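PDB 4Z9F: halohydrin epoxidase A from Corynebacterium sp., which probably catalyses the reversible conversion of vicinal halohydrins to epoxides with release of hydrogen halide, on a scaffold related to short-chain dehydrogenases/reductases. Local coordinates for residues Lys2-Ala13 / Gly70-Tyr81; Thr27-Ala36 / Gly50-Lys58. The protein carries 1 engineered substitution. All coordinates share one frame; numbering follows the deposited sequence.

Interaction 1: Lys2-Ala13 / Gly70-Tyr81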
loop_
_atom_site.group_PDB
_atom_site.type_symbol
_atom_site.label_atom_id
_atom_site.label_comp_id
_atom_site.label_asym_id
_atom_site.label_seq_id
_atom_site.Cartn_x
_atom_site.Cartn_y
_atom_site.Cartn_z
ATOM N N LYS C 2 25.683 -8.704 -24.297
ATOM C CA LYS C 2 24.304 -8.277 -24.126
ATOM C C LYS C 2 24.181 -6.786 -24.400
ATOM O O LYS C 2 25.077 -6.002 -24.082
ATOM C CB LYS C 2 23.821 -8.604 -22.711
ATOM C CG LYS C 2 23.821 -10.093 -22.405
ATOM C CD LYS C 2 23.347 -10.398 -20.993
ATOM C CE LYS C 2 23.114 -11.893 -20.798
ATOM N NZ LYS C 2 22.837 -12.238 -19.374
ATOM N N ILE C 3 23.066 -6.396 -25.004
ATOM C CA ILE C 3 22.794 -4.999 -25.318
ATOM C C ILE C 3 21.837 -4.451 -24.275
ATOM O O ILE C 3 20.842 -5.106 -23.930
ATOM C CB ILE C 3 22.202 -4.840 -26.726
ATOM C CG1 ILE C 3 22.949 -5.731 -27.733
ATOM C CG2 ILE C 3 22.231 -3.380 -27.139
ATOM C CD1 ILE C 3 24.434 -5.523 -27.748
ATOM N N ALA C 4 22.138 -3.260 -23.772
ATOM C CA ALA C 4 21.231 -2.514 -22.918
ATOM C C ALA C 4 20.979 -1.147 -23.529
ATOM O O ALA C 4 21.849 -0.574 -24.199
ATOM C CB ALA C 4 21.787 -2.352 -21.494
ATOM N N LEU C 5 19.763 -0.653 -23.331
ATOM C CA LEU C 5 19.382 0.701 -23.688
ATOM C C LEU C 5 19.134 1.460 -22.389
ATOM O O LEU C 5 18.423 0.961 -21.511
ATOM C CB LEU C 5 18.134 0.710 -24.569
ATOM C CG LEU C 5 17.440 2.060 -24.769
ATOM C CD1 LEU C 5 18.350 3.064 -25.484
ATOM C CD2 LEU C 5 16.126 1.888 -25.511
ATOM N N VAL C 6 19.764 2.627 -22.251
ATOM C CA VAL C 6 19.610 3.492 -21.080
ATOM C C VAL C 6 19.220 4.874 -21.574
ATOM O O VAL C 6 19.955 5.484 -22.361
ATOM C CB VAL C 6 20.897 3.572 -20.240
ATOM C CG1 VAL C 6 20.720 4.576 -19.085
ATOM C CG2 VAL C 6 21.317 2.185 -19.733
ATOM N N THR C 7 18.072 5.371 -21.128
ATOM C CA THR C 7 17.666 6.703 -21.530
ATOM C C THR C 7 18.251 7.738 -20.566
ATOM O O THR C 7 18.693 7.411 -19.459
ATOM C CB THR C 7 16.147 6.814 -21.579
ATOM O OG1 THR C 7 15.615 6.525 -20.282
ATOM C CG2 THR C 7 15.585 5.821 -22.581
ATOM N N HIS C 8 18.265 8.989 -21.017
ATOM C CA HIS C 8 18.775 10.128 -20.238
ATOM C C HIS C 8 20.065 9.767 -19.507
ATOM O O HIS C 8 20.202 9.942 -18.293
ATOM C CB HIS C 8 17.704 10.629 -19.274
ATOM C CG HIS C 8 16.469 11.127 -19.956
ATOM N ND1 HIS C 8 16.418 12.339 -20.612
ATOM C CD2 HIS C 8 15.235 10.583 -20.075
ATOM C CE1 HIS C 8 15.206 12.519 -21.105
ATOM N NE2 HIS C 8 14.468 11.470 -20.790
ATOM N N ALA C 9 21.036 9.259 -20.282
ATOM C CA ALA C 9 22.191 8.570 -19.718
ATOM C C ALA C 9 23.073 9.462 -18.853
ATOM O O ALA C 9 23.878 8.942 -18.071
ATOM C CB ALA C 9 23.036 7.957 -20.839
ATOM N N ARG C 10 22.959 10.779 -18.966
ATOM C CA ARG C 10 23.816 11.670 -18.194
ATOM C C ARG C 10 23.153 12.168 -16.916
ATOM O O ARG C 10 23.743 12.987 -16.201
ATOM C CB ARG C 10 24.251 12.847 -19.066
ATOM C CG ARG C 10 25.001 12.377 -20.308
ATOM C CD ARG C 10 25.294 13.508 -21.252
ATOM N NE ARG C 10 26.403 14.329 -20.790
ATOM C CZ ARG C 10 26.972 15.279 -21.523
ATOM N NH1 ARG C 10 26.530 15.514 -22.753
ATOM N NH2 ARG C 10 27.980 15.987 -21.030
ATOM N N HIS C 11 21.958 11.676 -16.599
ATOM C CA HIS C 11 21.147 12.256 -15.544
ATOM C C HIS C 11 20.604 11.163 -14.634
ATOM O O HIS C 11 20.613 9.978 -14.983
ATOM C CB HIS C 11 19.997 13.069 -16.139
ATOM C CG HIS C 11 20.455 14.176 -17.034
ATOM N ND1 HIS C 11 20.817 15.415 -16.554
ATOM C CD2 HIS C 11 20.634 14.223 -18.375
ATOM C CE1 HIS C 11 21.194 16.183 -17.562
ATOM N NE2 HIS C 11 21.089 15.484 -18.679
ATOM N N PHE C 12 20.151 11.586 -13.444
ATOM C CA PHE C 12 19.452 10.702 -12.511
ATOM C C PHE C 12 20.227 9.398 -12.291
ATOM O O PHE C 12 21.387 9.414 -11.862
ATOM C CB PHE C 12 18.038 10.441 -13.049
ATOM C CG PHE C 12 17.014 10.083 -11.995
ATOM C CD1 PHE C 12 17.282 10.242 -10.642
ATOM C CD2 PHE C 12 15.779 9.579 -12.371
ATOM C CE1 PHE C 12 16.327 9.910 -9.689
ATOM C CE2 PHE C 12 14.825 9.247 -11.425
ATOM C CZ PHE C 12 15.100 9.409 -10.076
ATOM N N ALA C 13 19.615 8.261 -12.591
ATOM C CA ALA C 13 20.278 6.979 -12.427
ATOM C C ALA C 13 21.076 6.555 -13.653
ATOM O O ALA C 13 21.644 5.456 -13.652
ATOM C CB ALA C 13 19.248 5.892 -12.085
ATOM N N GLY C 70 22.898 -4.248 -32.598
ATOM C CA GLY C 70 22.898 -5.588 -32.040
ATOM C C GLY C 70 21.615 -6.289 -32.424
ATOM O O GLY C 70 20.676 -5.675 -32.940
ATOM N N GLU C 71 21.583 -7.596 -32.149
ATOM C CA GLU C 71 20.479 -8.422 -32.631
ATOM C C GLU C 71 19.277 -8.423 -31.687
ATOM O O GLU C 71 18.142 -8.591 -32.146
ATOM C CB GLU C 71 20.961 -9.859 -32.872
ATOM C CG GLU C 71 21.079 -10.725 -31.616
ATOM C CD GLU C 71 20.815 -12.212 -31.887
ATOM O OE1 GLU C 71 20.685 -12.972 -30.895
ATOM O OE2 GLU C 71 20.739 -12.605 -33.080
ATOM N N ALA C 72 19.490 -8.245 -30.382
ATOM C CA ALA C 72 18.382 -8.229 -29.432
ATOM C C ALA C 72 18.742 -7.361 -28.236
ATOM O O ALA C 72 19.905 -7.315 -27.822
ATOM C CB ALA C 72 18.027 -9.644 -28.956
ATOM N N ILE C 73 17.738 -6.683 -27.686
ATOM C CA ILE C 73 17.899 -5.893 -26.467
ATOM C C ILE C 73 17.613 -6.796 -25.271
ATOM O O ILE C 73 16.529 -7.383 -25.175
ATOM C CB ILE C 73 16.964 -4.673 -26.466
ATOM C CG1 ILE C 73 17.271 -3.753 -27.642
ATOM C CG2 ILE C 73 17.106 -3.868 -25.157
ATOM C CD1 ILE C 73 16.242 -2.658 -27.810
ATOM N N ASP C 74 18.578 -6.900 -24.355
ATOM C CA ASP C 74 18.417 -7.693 -23.142
ATOM C C ASP C 74 17.743 -6.898 -22.025
ATOM O O ASP C 74 16.913 -7.446 -21.292
ATOM C CB ASP C 74 19.787 -8.207 -22.667
ATOM C CG ASP C 74 19.741 -8.867 -21.285
ATOM O OD1 ASP C 74 19.694 -10.122 -21.216
ATOM O OD2 ASP C 74 19.792 -8.137 -20.257
ATOM N N THR C 75 18.092 -5.618 -21.887
ATOM C CA THR C 75 17.594 -4.777 -20.805
ATOM C C THR C 75 17.376 -3.357 -21.301
ATOM O O THR C 75 18.206 -2.807 -22.037
ATOM C CB THR C 75 18.574 -4.767 -19.620
ATOM O OG1 THR C 75 18.711 -6.095 -19.101
ATOM C CG2 THR C 75 18.090 -3.821 -18.521
ATOM N N ILE C 76 16.241 -2.776 -20.922
ATOM C CA ILE C 76 15.978 -1.359 -21.113
ATOM C C ILE C 76 15.897 -0.733 -19.722
ATOM O O ILE C 76 15.125 -1.196 -18.874
ATOM C CB ILE C 76 14.685 -1.109 -21.909
ATOM C CG1 ILE C 76 14.760 -1.774 -23.293
ATOM C CG2 ILE C 76 14.410 0.391 -22.034
ATOM C CD1 ILE C 76 13.458 -1.713 -24.062
ATOM N N VAL C 77 16.721 0.281 -19.473
ATOM C CA VAL C 77 16.595 1.118 -18.286
ATOM C C VAL C 77 15.912 2.401 -18.720
ATOM O O VAL C 77 16.521 3.247 -19.385
ATOM C CB VAL C 77 17.949 1.410 -17.629
ATOM C CG1 VAL C 77 17.745 2.371 -16.461
ATOM C CG2 VAL C 77 18.597 0.134 -17.139
ATOM N N SER C 78 14.639 2.535 -18.368
ATOM C CA SER C 78 13.868 3.729 -18.701
ATOM C C SER C 78 14.095 4.733 -17.582
ATOM O O SER C 78 13.356 4.780 -16.601
ATOM C CB SER C 78 12.395 3.398 -18.861
ATOM O OG SER C 78 11.682 4.533 -19.312
ATOM N N ASN C 79 15.137 5.541 -17.740
ATOM C CA ASN C 79 15.618 6.438 -16.691
ATOM C C ASN C 79 15.030 7.826 -16.946
ATOM O O ASN C 79 15.687 8.744 -17.440
ATOM C CB ASN C 79 17.140 6.419 -16.678
ATOM C CG ASN C 79 17.740 7.492 -15.816
ATOM O OD1 ASN C 79 17.546 7.521 -14.594
ATOM N ND2 ASN C 79 18.509 8.372 -16.440
ATOM N N ASP C 80 13.755 7.976 -16.608
ATOM C CA ASP C 80 13.045 9.205 -16.910
ATOM C C ASP C 80 13.275 10.240 -15.814
ATOM O O ASP C 80 13.393 9.898 -14.636
ATOM C CB ASP C 80 11.557 8.912 -17.095
ATOM C CG ASP C 80 11.320 7.854 -18.169
ATOM O OD1 ASP C 80 11.458 8.200 -19.363
ATOM O OD2 ASP C 80 11.039 6.680 -17.827
ATOM N N TYR C 81 13.371 11.502 -16.223
ATOM C CA TYR C 81 13.642 12.605 -15.312
ATOM C C TYR C 81 13.183 13.886 -15.989
ATOM O O TYR C 81 12.954 13.919 -17.200
ATOM C CB TYR C 81 15.127 12.671 -14.938
ATOM C CG TYR C 81 15.899 13.702 -15.737
ATOM C CD1 TYR C 81 16.314 14.895 -15.151
ATOM C CD2 TYR C 81 16.184 13.501 -17.082
ATOM C CE1 TYR C 81 17.006 15.852 -15.882
ATOM C CE2 TYR C 81 16.880 14.447 -17.814
ATOM C CZ TYR C 81 17.290 15.615 -17.208
ATOM O OH TYR C 81 17.971 16.558 -17.940
HETATM O O HOH W 1 20.083 -11.411 -18.727
HETATM O O HOH W 2 21.204 -8.397 -26.029
HETATM O O HOH W 3 12.951 6.505 -20.646
#
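Strands 3-6 and 73-79 run parallel, 9° apart in direction, and L5 bonds to strand 73-79 through both its N and its O, L5 N to T75 O at 3.0 Å and L5 O to V77 N at 2.7 Å. They are neighbouring strands of the parallel sheet of a Rossmann-type fold. A4 and V6 share one face with T75 and V77; L5 and I76 lie side by side on the other. Past the strands, N79 grips the loop 7-13 through its amide. Its ND2 donates to T7 O, in the amide plane, and to H11 O, which it meets from above the carbonyl plane. Its OD1 accepts from A13 N at 3.0 Å. CG of N79 lies anti to the backbone N (chi1 169°), which swings the amide in among these backbone groups. T7 OG1 accepts from N79 N at 2.8 Å, and a water joins it to S78 OG and D80 OD1. Y81 closes this end. H11 lies over its ring in an offset stack, planes 12° apart, while the Y81 edge meets the H8 face. H11 CB sits over the centre of the Y81 ring, 3.8 Å from its centroid.

Interaction 2: Thr27-Ala36 / Gly50-Lys58. Engineered in segment 27-36: S34 (natural residue Thr).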
loop_
_atom_site.group_PDB
_atom_site.type_symbol
_atom_site.label_atom_id
_atom_site.label_comp_id
_atom_site.label_asym_id
_atom_site.label_seq_id
_atom_site.Cartn_x
_atom_site.Cartn_y
_atom_site.Cartn_z
ATOM N N THR C 27 27.140 -4.166 -23.819
ATOM C CA THR C 27 27.258 -2.967 -24.629
ATOM C C THR C 27 26.067 -2.085 -24.284
ATOM O O THR C 27 24.913 -2.497 -24.452
ATOM C CB THR C 27 27.288 -3.310 -26.118
ATOM O OG1 THR C 27 28.404 -4.167 -26.369
ATOM C CG2 THR C 27 27.423 -2.052 -26.961
ATOM N N VAL C 28 26.339 -0.892 -23.777
ATOM C CA VAL C 28 25.286 0.002 -23.324
ATOM C C VAL C 28 25.056 1.060 -24.390
ATOM O O VAL C 28 25.889 1.953 -24.587
ATOM C CB VAL C 28 25.627 0.630 -21.968
ATOM C CG1 VAL C 28 24.452 1.462 -21.491
ATOM C CG2 VAL C 28 25.985 -0.472 -20.956
ATOM N N VAL C 29 23.916 0.964 -25.070
ATOM C CA VAL C 29 23.468 1.973 -26.025
ATOM C C VAL C 29 22.692 3.050 -25.269
ATOM O O VAL C 29 21.746 2.742 -24.535
ATOM C CB VAL C 29 22.596 1.328 -27.115
ATOM C CG1 VAL C 29 22.114 2.361 -28.080
ATOM C CG2 VAL C 29 23.361 0.227 -27.821
ATOM N N CYS C 30 23.071 4.316 -25.462
ATOM C CA CYS C 30 22.653 5.406 -24.587
ATOM C C CYS C 30 21.901 6.493 -25.339
ATOM O O CYS C 30 22.309 6.906 -26.429
ATOM C CB CYS C 30 23.870 6.029 -23.891
ATOM S SG CYS C 30 24.724 4.887 -22.818
ATOM N N HIS C 31 20.812 6.968 -24.733
ATOM C CA HIS C 31 20.076 8.129 -25.197
ATOM C C HIS C 31 20.321 9.282 -24.233
ATOM O O HIS C 31 20.507 9.076 -23.030
ATOM C CB HIS C 31 18.574 7.827 -25.308
ATOM C CG HIS C 31 17.684 9.017 -25.106
ATOM N ND1 HIS C 31 17.322 9.478 -23.856
ATOM C CD2 HIS C 31 17.051 9.820 -25.997
ATOM C CE1 HIS C 31 16.523 10.521 -23.987
ATOM N NE2 HIS C 31 16.341 10.749 -25.278
ATOM N N ASP C 32 20.340 10.495 -24.780
ATOM C CA ASP C 32 20.405 11.704 -23.968
ATOM C C ASP C 32 20.000 12.879 -24.843
ATOM O O ASP C 32 20.197 12.856 -26.062
ATOM C CB ASP C 32 21.800 11.911 -23.370
ATOM C CG ASP C 32 21.814 12.966 -22.267
ATOM O OD1 ASP C 32 22.328 14.083 -22.508
ATOM O OD2 ASP C 32 21.300 12.680 -21.155
ATOM N N ALA C 33 19.405 13.895 -24.216
ATOM C CA ALA C 33 19.009 15.082 -24.969
ATOM C C ALA C 33 20.210 15.751 -25.620
ATOM O O ALA C 33 20.090 16.322 -26.712
ATOM C CB ALA C 33 18.285 16.075 -24.061
ATOM N N SER C 34 21.374 15.678 -24.974
ATOM C CA SER C 34 22.555 16.355 -25.491
ATOM C C SER C 34 23.129 15.652 -26.708
ATOM O O SER C 34 23.964 16.231 -27.411
ATOM C CB SER C 34 23.623 16.449 -24.406
ATOM O OG SER C 34 24.162 15.170 -24.121
ATOM N N PHE C 35 22.716 14.418 -26.963
ATOM C CA PHE C 35 23.255 13.664 -28.083
ATOM C C PHE C 35 22.683 14.114 -29.419
ATOM O O PHE C 35 23.043 13.546 -30.454
ATOM C CB PHE C 35 23.005 12.168 -27.877
ATOM C CG PHE C 35 23.779 11.569 -26.731
ATOM C CD1 PHE C 35 23.550 10.255 -26.336
ATOM C CD2 PHE C 35 24.723 12.311 -26.040
ATOM C CE1 PHE C 35 24.264 9.689 -25.281
ATOM C CE2 PHE C 35 25.429 11.755 -24.985
ATOM C CZ PHE C 35 25.198 10.443 -24.602
ATOM N N ALA C 36 21.796 15.108 -29.436
ATOM C CA ALA C 36 21.418 15.696 -30.714
ATOM C C ALA C 36 22.622 16.308 -31.416
ATOM O O ALA C 36 22.579 16.518 -32.634
ATOM C CB ALA C 36 20.330 16.749 -30.520
ATOM N N GLY C 50 33.031 1.458 -24.686
ATOM C CA GLY C 50 32.053 0.407 -24.833
ATOM C C GLY C 50 30.683 0.904 -25.250
ATOM O O GLY C 50 29.970 0.193 -25.967
ATOM N N THR C 51 30.312 2.112 -24.837
ATOM C CA THR C 51 28.958 2.589 -25.062
ATOM C C THR C 51 28.771 3.097 -26.490
ATOM O O THR C 51 29.727 3.396 -27.212
ATOM C CB THR C 51 28.601 3.709 -24.086
ATOM O OG1 THR C 51 29.342 4.889 -24.428
ATOM C CG2 THR C 51 28.915 3.298 -22.637
ATOM N N VAL C 52 27.506 3.187 -26.887
ATOM C CA VAL C 52 27.087 3.804 -28.136
ATOM C C VAL C 52 26.147 4.949 -27.785
ATOM O O VAL C 52 25.217 4.770 -26.989
ATOM C CB VAL C 52 26.390 2.790 -29.062
ATOM C CG1 VAL C 52 25.673 3.504 -30.200
ATOM C CG2 VAL C 52 27.380 1.769 -29.590
ATOM N N ALA C 53 26.398 6.122 -28.357
ATOM C CA ALA C 53 25.546 7.287 -28.159
ATOM C C ALA C 53 24.595 7.415 -29.340
ATOM O O ALA C 53 25.035 7.640 -30.472
ATOM C CB ALA C 53 26.377 8.562 -28.002
ATOM N N LEU C 54 23.297 7.273 -29.071
ATOM C CA LEU C 54 22.272 7.421 -30.094
ATOM C C LEU C 54 22.005 8.886 -30.392
ATOM O O LEU C 54 22.028 9.730 -29.493
ATOM C CB LEU C 54 20.959 6.784 -29.645
ATOM C CG LEU C 54 20.931 5.292 -29.394
ATOM C CD1 LEU C 54 19.538 4.896 -28.907
ATOM C CD2 LEU C 54 21.310 4.557 -30.674
ATOM N N ALA C 55 21.702 9.178 -31.656
ATOM C CA ALA C 55 21.238 10.510 -31.998
ATOM C C ALA C 55 19.741 10.673 -31.776
ATOM O O ALA C 55 19.283 11.799 -31.549
ATOM C CB ALA C 55 21.585 10.829 -33.455
ATOM N N GLU C 56 18.977 9.582 -31.823
ATOM C CA GLU C 56 17.522 9.683 -31.826
ATOM C C GLU C 56 17.017 10.261 -30.514
ATOM O O GLU C 56 17.498 9.910 -29.434
ATOM C CB GLU C 56 16.885 8.316 -32.079
ATOM C CG GLU C 56 16.890 7.920 -33.559
ATOM C CD GLU C 56 18.263 7.438 -34.053
ATOM O OE1 GLU C 56 18.372 7.090 -35.263
ATOM O OE2 GLU C 56 19.208 7.409 -33.224
ATOM N N GLN C 57 16.039 11.159 -30.624
ATOM C CA GLN C 57 15.444 11.828 -29.477
ATOM C C GLN C 57 14.004 11.424 -29.224
ATOM O O GLN C 57 13.490 11.689 -28.132
ATOM C CB GLN C 57 15.501 13.354 -29.662
ATOM C CG GLN C 57 16.917 13.899 -29.700
ATOM C CD GLN C 57 17.664 13.579 -28.426
ATOM O OE1 GLN C 57 17.196 13.892 -27.329
ATOM N NE2 GLN C 57 18.810 12.923 -28.557
ATOM N N LYS C 58 13.332 10.783 -30.220
ATOM C CA LYS C 58 11.943 10.455 -29.939
ATOM C C LYS C 58 11.855 9.111 -29.220
ATOM O O LYS C 58 12.582 8.174 -29.559
ATOM C CB LYS C 58 11.127 10.421 -31.226
ATOM C CG LYS C 58 10.883 11.812 -31.797
ATOM C CD LYS C 58 10.116 11.762 -33.107
ATOM C CE LYS C 58 9.993 13.151 -33.709
ATOM N NZ LYS C 58 9.709 13.107 -35.173
HETATM O O HOH W 4 31.024 -2.762 -25.655
HETATM O O HOH W 5 14.722 12.708 -26.198
HETATM O O HOH W 6 19.786 10.266 -27.823
#
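V28 O, C30 N and C30 O bond to the backbone of 50-58 and join strands 27-30 and 52-53 in parallel. C30 N reaches V52 O at 2.7 Å, and C30 O takes L54 N at 2.8 Å. V29 and V52 point the same way on one face. On that side V29 CG1 presses on L54 CG at 3.4 Å, a tight contact between side chains crossing at about a right angle. On the other face, F35 lies over A53, whose CB is 3.9 Å from the ring centroid. D32 CB covers the opposite face of that ring, and L54 O sits at its edge.

Beyond the strands, Q57 folds back to the 3-10 segment 33-36. A bend at chi2 (-59°) brings its amide to D32. There NE2 donates to D32 O at 2.9 Å, with that oxygen close to the amide plane. F35 N bonds to D32 O from the opposite face of the carbonyl. NE2 also donates to A55 O within its own segment. One water ties H31 NE2 to Q57 O and OE1.

The next shell sets these groups. H31 ND1 accepts from H8 N. D32 OD1 takes both S34 N, in an Asx turn, and OG of S34, an engineered residue. R10 NH1 bonds to S34 OG in turn. Helix 38-47 sends F44 against F35 and E45 to A53 N. This is a beta-alpha-beta unit at the sheet's edge within the chain. D32 O thus receives two N-H groups: F35 N closes the turn within 27-36, and Q57 NE2 ties that turn to the segment after strand 52-53.

Overall arrangement
Interactions 1 and 2 lie side by side in one parallel sheet, their centres about 9 Å apart. Strand order there is 52-53, 27-30, 3-6, 73-79, so strands 3-6 and 27-30 form the seam between them. A4 O and V29 N meet across it at 2.7 Å, a probable hydrogen bond. Along the chain, both segments of interaction 2 fall between those of interaction 1. Helices 14-23, 38-47 and 62-67 connect the four strands in turn. Interaction 1 is nearer the chain centre and more buried. Beyond the strand ends, loop 8-13 packs on the turn at 32-34, H11 CD2 against D32 OD2. Together they hold four of the seven strands of the Rossmann-type sheet, the side that ends at strand 52-53.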